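Long-range contacts in 2-hydroxyhepta-2,4-diene-1,7-dioate isomerase (Corynebacterium glutamicum, PDB 4DBF), which probably acts as a magnesium-dependent lyase or isomerase of the fumarylacetoacetate hydrolase (FAH) family, with oxaloacetate decarboxylase among the activities ascribed to it: residues A[132-137]-A[260-265]; A[167-172]-A[182-187]; A[158-163]-A[194-199]; A[140-145]-A[251-256]. One frame throughout, in Å; residues are numbered along the deposited sequence.

The magnesium site lies at one end of the assembled contacts. Contact 1 supplies Glu136 and contact 2 supplies Asp167 to the same ion, whose third protein ligand is Glu138; the two contacts have centres about 10 Å apart and are tied by a salt bridge of 2.6 Å from Arg171 NE to Glu134 OE1. Contacts 3 and 4 lie farther along the same strands, 159-170 and 133-143, with centres about 8 Å from each other but 20 to 24 Å from those of contacts 1 and 2. Strand 133-143 thus runs from the metal in contact 1 to the apolar core in contact 4, pairing with strand 159-170 beside it.

Contact 1 of 4, residues A[132-137]-A[260-265]; sequences KVEFEG and AGTEAM. With MG (magnesium ion), chain C.
Val133 offers its carbonyl O to Met265 N (2.8 Å), while its CG1 lies 4.1 Å from Met265 CE. A water bound to Val133 N and Met265 O adds a second link between these backbones. The extended side chain of Glu134 reaches residues 261-263, with CG beside Glu263 O, and its OE1 receives Thr262 N at 3.0 Å from above the carboxylate plane, 57° out of it. The same oxygen forms a salt bridge with Arg171, so one carboxylate secures both the loop and the arginine. Next comes Phe135, whose O takes a hydrogen bond from Thr262 OG1 (2.7 Å). CG of Phe135 stands between its backbone N and carbonyl carbon (chi1 62°), which turns one ring face to Thr262: Thr262 CB stands 3.9 Å from the ring centroid in a CH-pi contact, and Met265 CG approaches the ring edge in plane. The sulfur of Met265 makes an oblique Met-aromatic contact. Glu136 reaches the magnesium ion through OE1 at 2.2 Å, and its OE2 pairs with Arg171. Residues 260-265 therefore grip the chain immediately before and beside a metal ligand, and the neighbouring positive charge of Arg171 would probably help to balance the acidic groups gathered at the ion.

Contact 2 of 4, residues A[167-172]-A[182-187]; sequences DVSSRD and RAKGID. With MG (magnesium ion), chain C.
Lys184 reaches across to Asp167 and Ser169, and its ammonium group forms the tightly held part of this contact. NZ donates to Ser169 OG at 2.8 Å and to Asp167 OD2 at 2.9 Å, the latter approached from above the carboxylate plane, 51° out of it. A bend at the last torsion, chi4 -96°, turns NZ out of the otherwise extended chain. Ser169 OG in turn donates to Asp167 O (2.8 Å), which fixes the hydroxyl as an acceptor for the lysine. The backbones are joined by Ser170 N to Ala183 O at 3.0 Å, and Ala183 CB packs 3.3 Å from Ser170 O.

The looser part of the ammonium group's surroundings is made of two ordered waters. One accepts from NZ and, weakly, from Arg171 NH1, whose guanidinium is held chiefly by Glu134 and Glu136; the other, close to Asp167 OD2, is also a magnesium ligand. Asp167 OD2 binds the ion at 2.2 Å, while OD1 pairs with Lys112. In this three-carboxylate magnesium site of the FAH-family domain, Asp167, near the end of strand 159-170, joins Glu136 and Glu138 of strand 133-143 around the ion, and helix 181-185 brings in the second-shell Lys184.

Contact 3 of 4, residues A[158-163]-A[194-199]; sequences VVLGFT and PWIETD
A short antiparallel bridge joins strand 159-170 to strand 190-197, with Phe162 and Glu197 as its hydrogen-bonded pair. Glu197 N meets Phe162 O at 2.7 Å, and Phe162 N returns a bond of 2.8 Å to Glu197 O. The side chains of both residues lie on the same face of the sheet. The strand directions are 118° apart, consistent with the single bridged pair found between these segments.

Beyond the pair, Thr163 extends the connection with its hydroxyl. Its OG1, anti to the backbone N (chi1 -171°), donates to Trp195 O at 2.9 Å from above the carbonyl plane. Ile196 supplies the apolar part: CG2 rests 3.6 Å from Gly161 CA, and CD1 meets Leu160 CD2 at 4.2 Å as the two side chains cross at about a right angle. The close approach depends on Gly161, because a beta carbon there would collide with Glu197 O and Ile196 CG2. Thr198 CB packs 3.5 Å from Leu160 O, and its CG2 meets the other leucine branch, CD1; Thr198 OG1 is engaged by Met21 O.

Leu160 and Gly161 both face Val142 in a classic beta bulge, so the same two residues serve strand 133-143 along one edge and residues 194-199 along the other. Strand 159-170 thus lies between strands 133-143 and 190-197. Strand 22-28 pairs with strand 190-197, Ile196 bonding through its backbone to Phe23, and Trp195 forms a cation-pi contact with Arg22.

Contact 4 of 4, residues A[140-145]-A[251-256]; sequences AVVIGK and GDVIAT
Four backbone hydrogen bonds hold residues 140-145 against 251-256. Val141 and Ile254 form a hydrogen-bonded pair, Val141 N to Ile254 O at 2.9 Å and Ile254 N to Val141 O at 2.8 Å. Further along, Ile143 N reaches Asp252 O at 3.0 Å, and Gly251 N closes the series on Ile143 O at 2.9 Å. Gly251 has a positive phi of 98°, a backbone shape in which a beta carbon would jam against the preceding carbonyl O.

The strands are antiparallel, their axes at 160°, and 133-143 is the inner one of three: strand 253-255 pairs along one edge and strand 159-170 along the other. Ala140 with Ala255 and Val142 with Val253 are the non-hydrogen-bonded pairs. The contact lies within the FAH-family C-terminal region, on the strand that carries the magnesium ligands Glu136 and Glu138 nearer its start.

Apolar contacts divide between the two faces. On that of Val141 and Ile254, their CB atoms stand 4.1 Å apart. With CG1 of Val141 anti to the backbone N (chi1 178°), its CG2 falls beside that N, opposite the carbonyl carbon, and is set against Thr256 CG2 at 3.8 Å, the side chains at about a right angle. Ile143 CD1 touches Ile254 CD1 at 4.1 Å, and helix 235-243 packs here through Met235, Ile238 and Ile242. On the face of Ala140 and Val253, Ala140 CB lies 4.0 Å from Val253 CG1.

Polar side chains are bonded outside the pair of segments: Asp252 to Lys82 and Ser81, Thr256 OG1 to Leu139 O.

Contact 1 of 4, residues A[132-137]-A[260-265]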
# COMPACT_ATOMS: atom_id res chain seq x y z
N LYS A 132 -20.57 8.28 -8.90
CA LYS A 132 -19.90 8.39 -10.16
C LYS A 132 -18.67 7.47 -10.27
O LYS A 132 -17.61 7.93 -10.52
CB LYS A 132 -19.52 9.82 -10.49
CG LYS A 132 -19.25 9.99 -11.96
CD LYS A 132 -19.11 11.43 -12.38
CE LYS A 132 -18.48 11.55 -13.73
NZ LYS A 132 -18.22 12.95 -14.04
N VAL A 133 -18.90 6.18 -10.10
CA VAL A 133 -17.86 5.17 -10.15
C VAL A 133 -17.59 4.70 -11.55
O VAL A 133 -18.41 4.07 -12.16
CB VAL A 133 -18.21 3.99 -9.27
CG1 VAL A 133 -17.18 2.91 -9.35
CG2 VAL A 133 -18.42 4.42 -7.86
N GLU A 134 -16.41 5.02 -12.04
CA GLU A 134 -16.00 4.65 -13.38
C GLU A 134 -14.93 3.56 -13.38
O GLU A 134 -14.22 3.41 -12.44
CB GLU A 134 -15.49 5.87 -14.16
CG GLU A 134 -16.52 6.97 -14.28
CD GLU A 134 -16.11 8.13 -15.15
OE1 GLU A 134 -14.96 8.29 -15.48
OE2 GLU A 134 -16.98 8.88 -15.52
N PHE A 135 -14.83 2.85 -14.47
CA PHE A 135 -13.82 1.87 -14.68
C PHE A 135 -12.69 2.48 -15.48
O PHE A 135 -12.85 3.49 -16.07
CB PHE A 135 -14.38 0.73 -15.47
CG PHE A 135 -14.84 1.12 -16.82
CD1 PHE A 135 -13.98 1.17 -17.86
CD2 PHE A 135 -16.14 1.51 -17.02
CE1 PHE A 135 -14.39 1.56 -19.09
CE2 PHE A 135 -16.57 1.89 -18.25
CZ PHE A 135 -15.69 1.91 -19.29
N GLU A 136 -11.56 1.83 -15.48
CA GLU A 136 -10.49 2.22 -16.35
C GLU A 136 -9.72 0.96 -16.71
O GLU A 136 -9.18 0.37 -15.87
CB GLU A 136 -9.52 3.17 -15.66
CG GLU A 136 -10.08 4.36 -14.94
CD GLU A 136 -9.02 5.33 -14.47
OE1 GLU A 136 -8.01 4.91 -13.99
OE2 GLU A 136 -9.23 6.52 -14.57
N GLY A 137 -9.71 0.58 -17.96
CA GLY A 137 -8.93 -0.55 -18.37
C GLY A 137 -7.49 -0.20 -18.57
O GLY A 137 -7.19 0.70 -19.28
N ALA A 260 -8.51 9.39 -18.64
CA ALA A 260 -8.99 9.80 -17.32
C ALA A 260 -10.52 9.91 -17.14
O ALA A 260 -11.00 10.31 -16.06
CB ALA A 260 -8.37 11.12 -16.98
N GLY A 261 -11.28 9.55 -18.16
CA GLY A 261 -12.73 9.56 -18.04
C GLY A 261 -13.42 8.57 -18.92
O GLY A 261 -13.26 8.60 -20.15
N THR A 262 -14.18 7.66 -18.34
CA THR A 262 -14.87 6.68 -19.16
C THR A 262 -16.41 6.73 -19.09
O THR A 262 -17.02 7.43 -19.86
CB THR A 262 -14.38 5.29 -18.79
OG1 THR A 262 -14.62 5.07 -17.39
CG2 THR A 262 -12.82 5.12 -19.11
N GLU A 263 -17.03 6.01 -18.17
CA GLU A 263 -18.48 6.00 -18.04
C GLU A 263 -18.85 5.46 -16.65
O GLU A 263 -18.30 4.44 -16.21
CB GLU A 263 -19.17 5.15 -19.14
CG GLU A 263 -20.72 4.96 -18.98
CD GLU A 263 -21.57 6.14 -19.52
OE1 GLU A 263 -21.16 6.83 -20.50
OE2 GLU A 263 -22.67 6.35 -18.95
N ALA A 264 -19.80 6.09 -15.97
CA ALA A 264 -20.19 5.57 -14.66
C ALA A 264 -20.89 4.20 -14.71
O ALA A 264 -21.59 3.87 -15.68
CB ALA A 264 -21.06 6.59 -13.88
N MET A 265 -20.68 3.42 -13.67
CA MET A 265 -21.20 2.07 -13.58
C MET A 265 -22.13 2.08 -12.40
O MET A 265 -21.84 2.75 -11.39
CB MET A 265 -20.03 1.12 -13.25
CG MET A 265 -19.03 1.03 -14.32
SD MET A 265 -17.88 -0.30 -13.88
CE MET A 265 -17.12 0.16 -12.40
MG MG C . -5.87 4.74 -13.70
O HOH W 1 -21.69 5.10 -10.22
O HOH W 2 -5.56 6.58 -12.84
O HOH W 3 -3.79 4.31 -13.33
O HOH W 4 -5.68 5.66 -15.51

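Contact 2 of 4, residues A[167-172]-A[182-187]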
# COMPACT_ATOMS: atom_id res chain seq x y z
N ASP A 167 -8.91 -0.15 -13.02
CA ASP A 167 -8.60 0.80 -11.93
C ASP A 167 -9.93 1.55 -11.65
O ASP A 167 -10.15 2.67 -12.16
CB ASP A 167 -7.47 1.74 -12.40
CG ASP A 167 -7.11 2.81 -11.40
OD1 ASP A 167 -7.48 2.74 -10.21
OD2 ASP A 167 -6.44 3.78 -11.79
N VAL A 168 -10.77 0.95 -10.83
CA VAL A 168 -12.15 1.46 -10.61
C VAL A 168 -11.97 2.67 -9.72
O VAL A 168 -11.15 2.63 -8.83
CB VAL A 168 -12.96 0.38 -9.89
CG1 VAL A 168 -14.33 0.91 -9.53
CG2 VAL A 168 -13.07 -0.89 -10.83
N SER A 169 -12.72 3.75 -9.98
CA SER A 169 -12.49 5.04 -9.36
C SER A 169 -13.86 5.77 -9.17
O SER A 169 -14.60 5.91 -10.17
CB SER A 169 -11.68 5.93 -10.34
OG SER A 169 -10.64 5.17 -11.02
N SER A 170 -14.15 6.19 -7.94
CA SER A 170 -15.31 7.09 -7.68
C SER A 170 -14.86 8.50 -8.08
O SER A 170 -14.03 9.09 -7.38
CB SER A 170 -15.66 7.11 -6.19
OG SER A 170 -16.64 8.14 -5.91
N ARG A 171 -15.35 9.02 -9.20
CA ARG A 171 -14.92 10.37 -9.62
C ARG A 171 -15.35 11.45 -8.64
O ARG A 171 -14.68 12.45 -8.47
CB ARG A 171 -15.51 10.72 -10.98
CG ARG A 171 -15.15 9.75 -12.06
CD ARG A 171 -13.61 9.67 -12.34
NE ARG A 171 -13.36 8.85 -13.50
CZ ARG A 171 -12.18 8.25 -13.77
NH1 ARG A 171 -11.17 8.36 -12.93
NH2 ARG A 171 -12.07 7.46 -14.81
N ASP A 172 -16.50 11.25 -8.01
CA ASP A 172 -16.97 12.19 -7.00
C ASP A 172 -16.06 12.25 -5.79
O ASP A 172 -15.80 13.35 -5.22
CB ASP A 172 -18.41 11.84 -6.53
CG ASP A 172 -19.48 12.17 -7.60
OD1 ASP A 172 -19.15 12.85 -8.59
OD2 ASP A 172 -20.63 11.63 -7.48
N ARG A 182 -8.69 7.07 -1.39
CA ARG A 182 -10.02 6.48 -1.07
C ARG A 182 -10.88 6.14 -2.27
O ARG A 182 -11.41 5.01 -2.40
CB ARG A 182 -10.77 7.39 -0.05
CG ARG A 182 -12.05 6.76 0.47
CD ARG A 182 -12.56 7.57 1.70
NE ARG A 182 -12.99 8.94 1.31
CZ ARG A 182 -14.19 9.47 1.63
NH1 ARG A 182 -15.08 8.76 2.30
NH2 ARG A 182 -14.49 10.73 1.29
N ALA A 183 -10.98 7.07 -3.21
CA ALA A 183 -11.80 6.89 -4.41
C ALA A 183 -11.39 5.64 -5.20
O ALA A 183 -12.22 5.08 -5.93
CB ALA A 183 -11.60 8.08 -5.38
N LYS A 184 -10.09 5.27 -5.13
CA LYS A 184 -9.61 4.17 -5.97
C LYS A 184 -9.27 2.94 -5.14
O LYS A 184 -8.80 1.94 -5.66
CB LYS A 184 -8.37 4.64 -6.72
CG LYS A 184 -8.70 5.75 -7.80
CD LYS A 184 -7.48 6.11 -8.56
CE LYS A 184 -7.85 6.99 -9.82
NZ LYS A 184 -7.97 6.16 -11.08
N GLY A 185 -9.44 3.06 -3.82
CA GLY A 185 -8.86 2.11 -2.85
C GLY A 185 -9.92 1.37 -2.03
O GLY A 185 -9.58 0.54 -1.19
N ILE A 186 -11.20 1.62 -2.36
CA ILE A 186 -12.34 0.89 -1.71
C ILE A 186 -12.18 -0.62 -2.05
O ILE A 186 -11.77 -0.98 -3.17
CB ILE A 186 -13.66 1.49 -2.18
CG1 ILE A 186 -13.85 2.84 -1.46
CG2 ILE A 186 -14.89 0.62 -1.83
CD1 ILE A 186 -14.83 3.87 -2.14
N ASP A 187 -12.44 -1.51 -1.10
CA ASP A 187 -12.41 -2.93 -1.36
C ASP A 187 -13.11 -3.25 -2.71
O ASP A 187 -14.14 -2.75 -2.98
CB ASP A 187 -13.13 -3.71 -0.25
CG ASP A 187 -12.38 -3.76 1.06
OD1 ASP A 187 -11.34 -3.21 1.23
OD2 ASP A 187 -12.94 -4.35 1.98
MG MG C . -5.87 4.74 -13.70
O HOH W 5 -7.88 8.22 -13.20
O HOH W 2 -5.56 6.58 -12.84
O HOH W 3 -3.79 4.31 -13.33
O HOH W 4 -5.68 5.66 -15.51

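Contact 3 of 4, residues A[158-163]-A[194-199]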
# COMPACT_ATOMS: atom_id res chain seq x y z
N VAL A 158 13.00 -7.13 -14.90
CA VAL A 158 12.28 -7.16 -13.63
C VAL A 158 10.81 -7.53 -13.75
O VAL A 158 10.16 -7.66 -12.76
CB VAL A 158 12.37 -5.84 -12.86
CG1 VAL A 158 13.77 -5.45 -12.52
CG2 VAL A 158 11.63 -4.73 -13.55
N VAL A 159 10.30 -7.67 -14.96
CA VAL A 159 8.91 -8.03 -15.08
C VAL A 159 8.64 -9.52 -15.32
O VAL A 159 9.23 -10.15 -16.16
CB VAL A 159 8.04 -7.08 -15.94
CG1 VAL A 159 8.67 -5.75 -16.27
CG2 VAL A 159 7.30 -7.76 -17.07
N LEU A 160 7.73 -10.05 -14.53
CA LEU A 160 7.25 -11.37 -14.71
C LEU A 160 6.39 -11.46 -15.95
O LEU A 160 6.57 -12.32 -16.72
CB LEU A 160 6.45 -11.85 -13.50
CG LEU A 160 5.81 -13.21 -13.60
CD1 LEU A 160 6.79 -14.32 -13.80
CD2 LEU A 160 4.83 -13.54 -12.50
N GLY A 161 5.44 -10.57 -16.08
CA GLY A 161 4.56 -10.59 -17.22
C GLY A 161 3.51 -9.51 -17.14
O GLY A 161 3.60 -8.58 -16.29
N PHE A 162 2.52 -9.61 -18.03
CA PHE A 162 1.53 -8.55 -18.17
C PHE A 162 0.21 -9.15 -17.75
O PHE A 162 -0.02 -10.32 -17.97
CB PHE A 162 1.40 -8.05 -19.64
CG PHE A 162 2.53 -7.15 -20.07
CD1 PHE A 162 3.15 -6.29 -19.16
CD2 PHE A 162 2.99 -7.15 -21.39
CE1 PHE A 162 4.24 -5.47 -19.56
CE2 PHE A 162 4.05 -6.29 -21.78
CZ PHE A 162 4.67 -5.47 -20.85
N THR A 163 -0.68 -8.32 -17.17
CA THR A 163 -2.05 -8.74 -16.95
C THR A 163 -2.97 -7.55 -17.16
O THR A 163 -2.52 -6.52 -17.61
CB THR A 163 -2.20 -9.45 -15.53
OG1 THR A 163 -3.50 -10.03 -15.44
CG2 THR A 163 -1.98 -8.47 -14.41
N PRO A 194 -6.95 -11.79 -16.57
CA PRO A 194 -7.29 -13.08 -15.96
C PRO A 194 -6.12 -13.98 -15.61
O PRO A 194 -6.31 -14.92 -14.92
CB PRO A 194 -8.07 -13.76 -17.06
CG PRO A 194 -7.46 -13.25 -18.27
CD PRO A 194 -7.18 -11.82 -18.01
N TRP A 195 -4.96 -13.67 -16.11
CA TRP A 195 -3.76 -14.39 -15.83
C TRP A 195 -2.62 -13.54 -16.26
O TRP A 195 -2.82 -12.49 -16.78
CB TRP A 195 -3.74 -15.72 -16.56
CG TRP A 195 -4.15 -15.61 -17.98
CD1 TRP A 195 -3.54 -14.90 -18.97
CD2 TRP A 195 -5.32 -16.19 -18.61
NE1 TRP A 195 -4.22 -15.02 -20.13
CE2 TRP A 195 -5.29 -15.77 -19.97
CE3 TRP A 195 -6.33 -16.98 -18.20
CZ2 TRP A 195 -6.23 -16.16 -20.86
CZ3 TRP A 195 -7.28 -17.36 -19.09
CH2 TRP A 195 -7.23 -16.96 -20.40
N ILE A 196 -1.41 -13.98 -16.01
CA ILE A 196 -0.26 -13.17 -16.27
C ILE A 196 0.44 -13.76 -17.54
O ILE A 196 0.81 -14.95 -17.58
CB ILE A 196 0.68 -13.22 -15.09
CG1 ILE A 196 -0.01 -12.51 -13.85
CG2 ILE A 196 2.04 -12.54 -15.44
CD1 ILE A 196 0.73 -12.82 -12.61
N GLU A 197 0.56 -12.92 -18.57
CA GLU A 197 1.21 -13.35 -19.84
C GLU A 197 2.70 -13.04 -19.71
O GLU A 197 3.09 -11.88 -19.65
CB GLU A 197 0.63 -12.61 -21.05
CG GLU A 197 1.40 -12.94 -22.40
CD GLU A 197 1.41 -14.46 -22.67
OE1 GLU A 197 0.34 -15.04 -22.98
OE2 GLU A 197 2.45 -15.12 -22.53
N THR A 198 3.53 -14.08 -19.65
CA THR A 198 4.98 -13.88 -19.40
C THR A 198 5.75 -13.71 -20.76
O THR A 198 6.88 -13.24 -20.78
CB THR A 198 5.61 -15.04 -18.65
OG1 THR A 198 5.68 -16.19 -19.52
CG2 THR A 198 4.80 -15.37 -17.32
N ASP A 199 5.13 -14.06 -21.87
CA ASP A 199 5.80 -13.77 -23.20
C ASP A 199 5.57 -12.29 -23.50
O ASP A 199 4.69 -11.93 -24.25
CB ASP A 199 5.24 -14.69 -24.30
CG ASP A 199 5.90 -14.49 -25.70
OD1 ASP A 199 6.87 -13.69 -25.85
OD2 ASP A 199 5.37 -15.13 -26.63

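Contact 4 of 4, residues A[140-145]-A[251-256]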
# COMPACT_ATOMS: atom_id res chain seq x y z
N ALA A 140 -1.37 -3.91 -16.99
CA ALA A 140 -0.76 -4.09 -15.69
C ALA A 140 0.52 -4.86 -15.83
O ALA A 140 0.58 -5.79 -16.54
CB ALA A 140 -1.68 -4.80 -14.72
N VAL A 141 1.51 -4.44 -15.10
CA VAL A 141 2.77 -5.10 -15.08
C VAL A 141 2.93 -5.85 -13.77
O VAL A 141 2.72 -5.31 -12.72
CB VAL A 141 3.92 -4.11 -15.18
CG1 VAL A 141 5.22 -4.82 -15.11
CG2 VAL A 141 3.83 -3.28 -16.43
N VAL A 142 3.33 -7.10 -13.84
CA VAL A 142 3.63 -7.81 -12.63
C VAL A 142 5.13 -7.99 -12.46
O VAL A 142 5.79 -8.53 -13.30
CB VAL A 142 2.92 -9.15 -12.55
CG1 VAL A 142 3.30 -9.86 -11.29
CG2 VAL A 142 1.44 -8.98 -12.65
N ILE A 143 5.62 -7.48 -11.34
CA ILE A 143 7.02 -7.49 -10.98
C ILE A 143 7.48 -8.90 -10.59
O ILE A 143 6.80 -9.60 -9.92
CB ILE A 143 7.34 -6.47 -9.87
CG1 ILE A 143 7.13 -5.04 -10.33
CG2 ILE A 143 8.78 -6.58 -9.43
CD1 ILE A 143 7.86 -4.71 -11.58
N GLY A 144 8.64 -9.27 -11.06
CA GLY A 144 9.14 -10.61 -10.96
C GLY A 144 10.30 -10.84 -10.01
O GLY A 144 10.62 -11.93 -9.67
N LYS A 145 10.93 -9.76 -9.61
CA LYS A 145 11.99 -9.84 -8.67
C LYS A 145 12.16 -8.53 -7.94
O LYS A 145 11.76 -7.51 -8.40
CB LYS A 145 13.25 -10.28 -9.36
CG LYS A 145 13.81 -9.31 -10.35
CD LYS A 145 15.14 -9.81 -10.84
CE LYS A 145 16.11 -8.69 -11.07
NZ LYS A 145 17.27 -9.10 -11.89
N GLY A 251 5.48 -9.94 -7.40
CA GLY A 251 4.05 -9.95 -7.17
C GLY A 251 3.46 -8.54 -7.17
O GLY A 251 2.26 -8.41 -7.42
N ASP A 252 4.27 -7.54 -6.90
CA ASP A 252 3.78 -6.12 -6.92
C ASP A 252 3.23 -5.79 -8.34
O ASP A 252 3.73 -6.28 -9.37
CB ASP A 252 4.89 -5.13 -6.61
CG ASP A 252 5.13 -4.94 -5.12
OD1 ASP A 252 4.37 -5.51 -4.31
OD2 ASP A 252 6.06 -4.22 -4.79
N VAL A 253 2.22 -4.91 -8.41
CA VAL A 253 1.56 -4.72 -9.68
C VAL A 253 1.67 -3.24 -10.07
O VAL A 253 1.51 -2.36 -9.18
CB VAL A 253 0.07 -5.15 -9.57
CG1 VAL A 253 -0.70 -4.59 -10.81
CG2 VAL A 253 -0.12 -6.74 -9.37
N ILE A 254 1.95 -2.95 -11.36
CA ILE A 254 1.95 -1.52 -11.79
C ILE A 254 0.80 -1.34 -12.76
O ILE A 254 0.71 -2.06 -13.75
CB ILE A 254 3.31 -1.12 -12.45
CG1 ILE A 254 4.45 -1.28 -11.45
CG2 ILE A 254 3.26 0.37 -13.04
CD1 ILE A 254 5.85 -1.17 -12.19
N ALA A 255 -0.05 -0.34 -12.49
CA ALA A 255 -1.14 -0.07 -13.40
C ALA A 255 -0.66 1.11 -14.27
O ALA A 255 -0.38 2.18 -13.72
CB ALA A 255 -2.36 0.37 -12.59
N THR A 256 -0.48 0.87 -15.56
CA THR A 256 0.29 1.82 -16.45
C THR A 256 -0.56 2.96 -17.06
O THR A 256 -0.05 3.81 -17.84
CB THR A 256 1.07 1.04 -17.56
OG1 THR A 256 0.13 0.32 -18.37
CG2 THR A 256 2.04 0.04 -16.89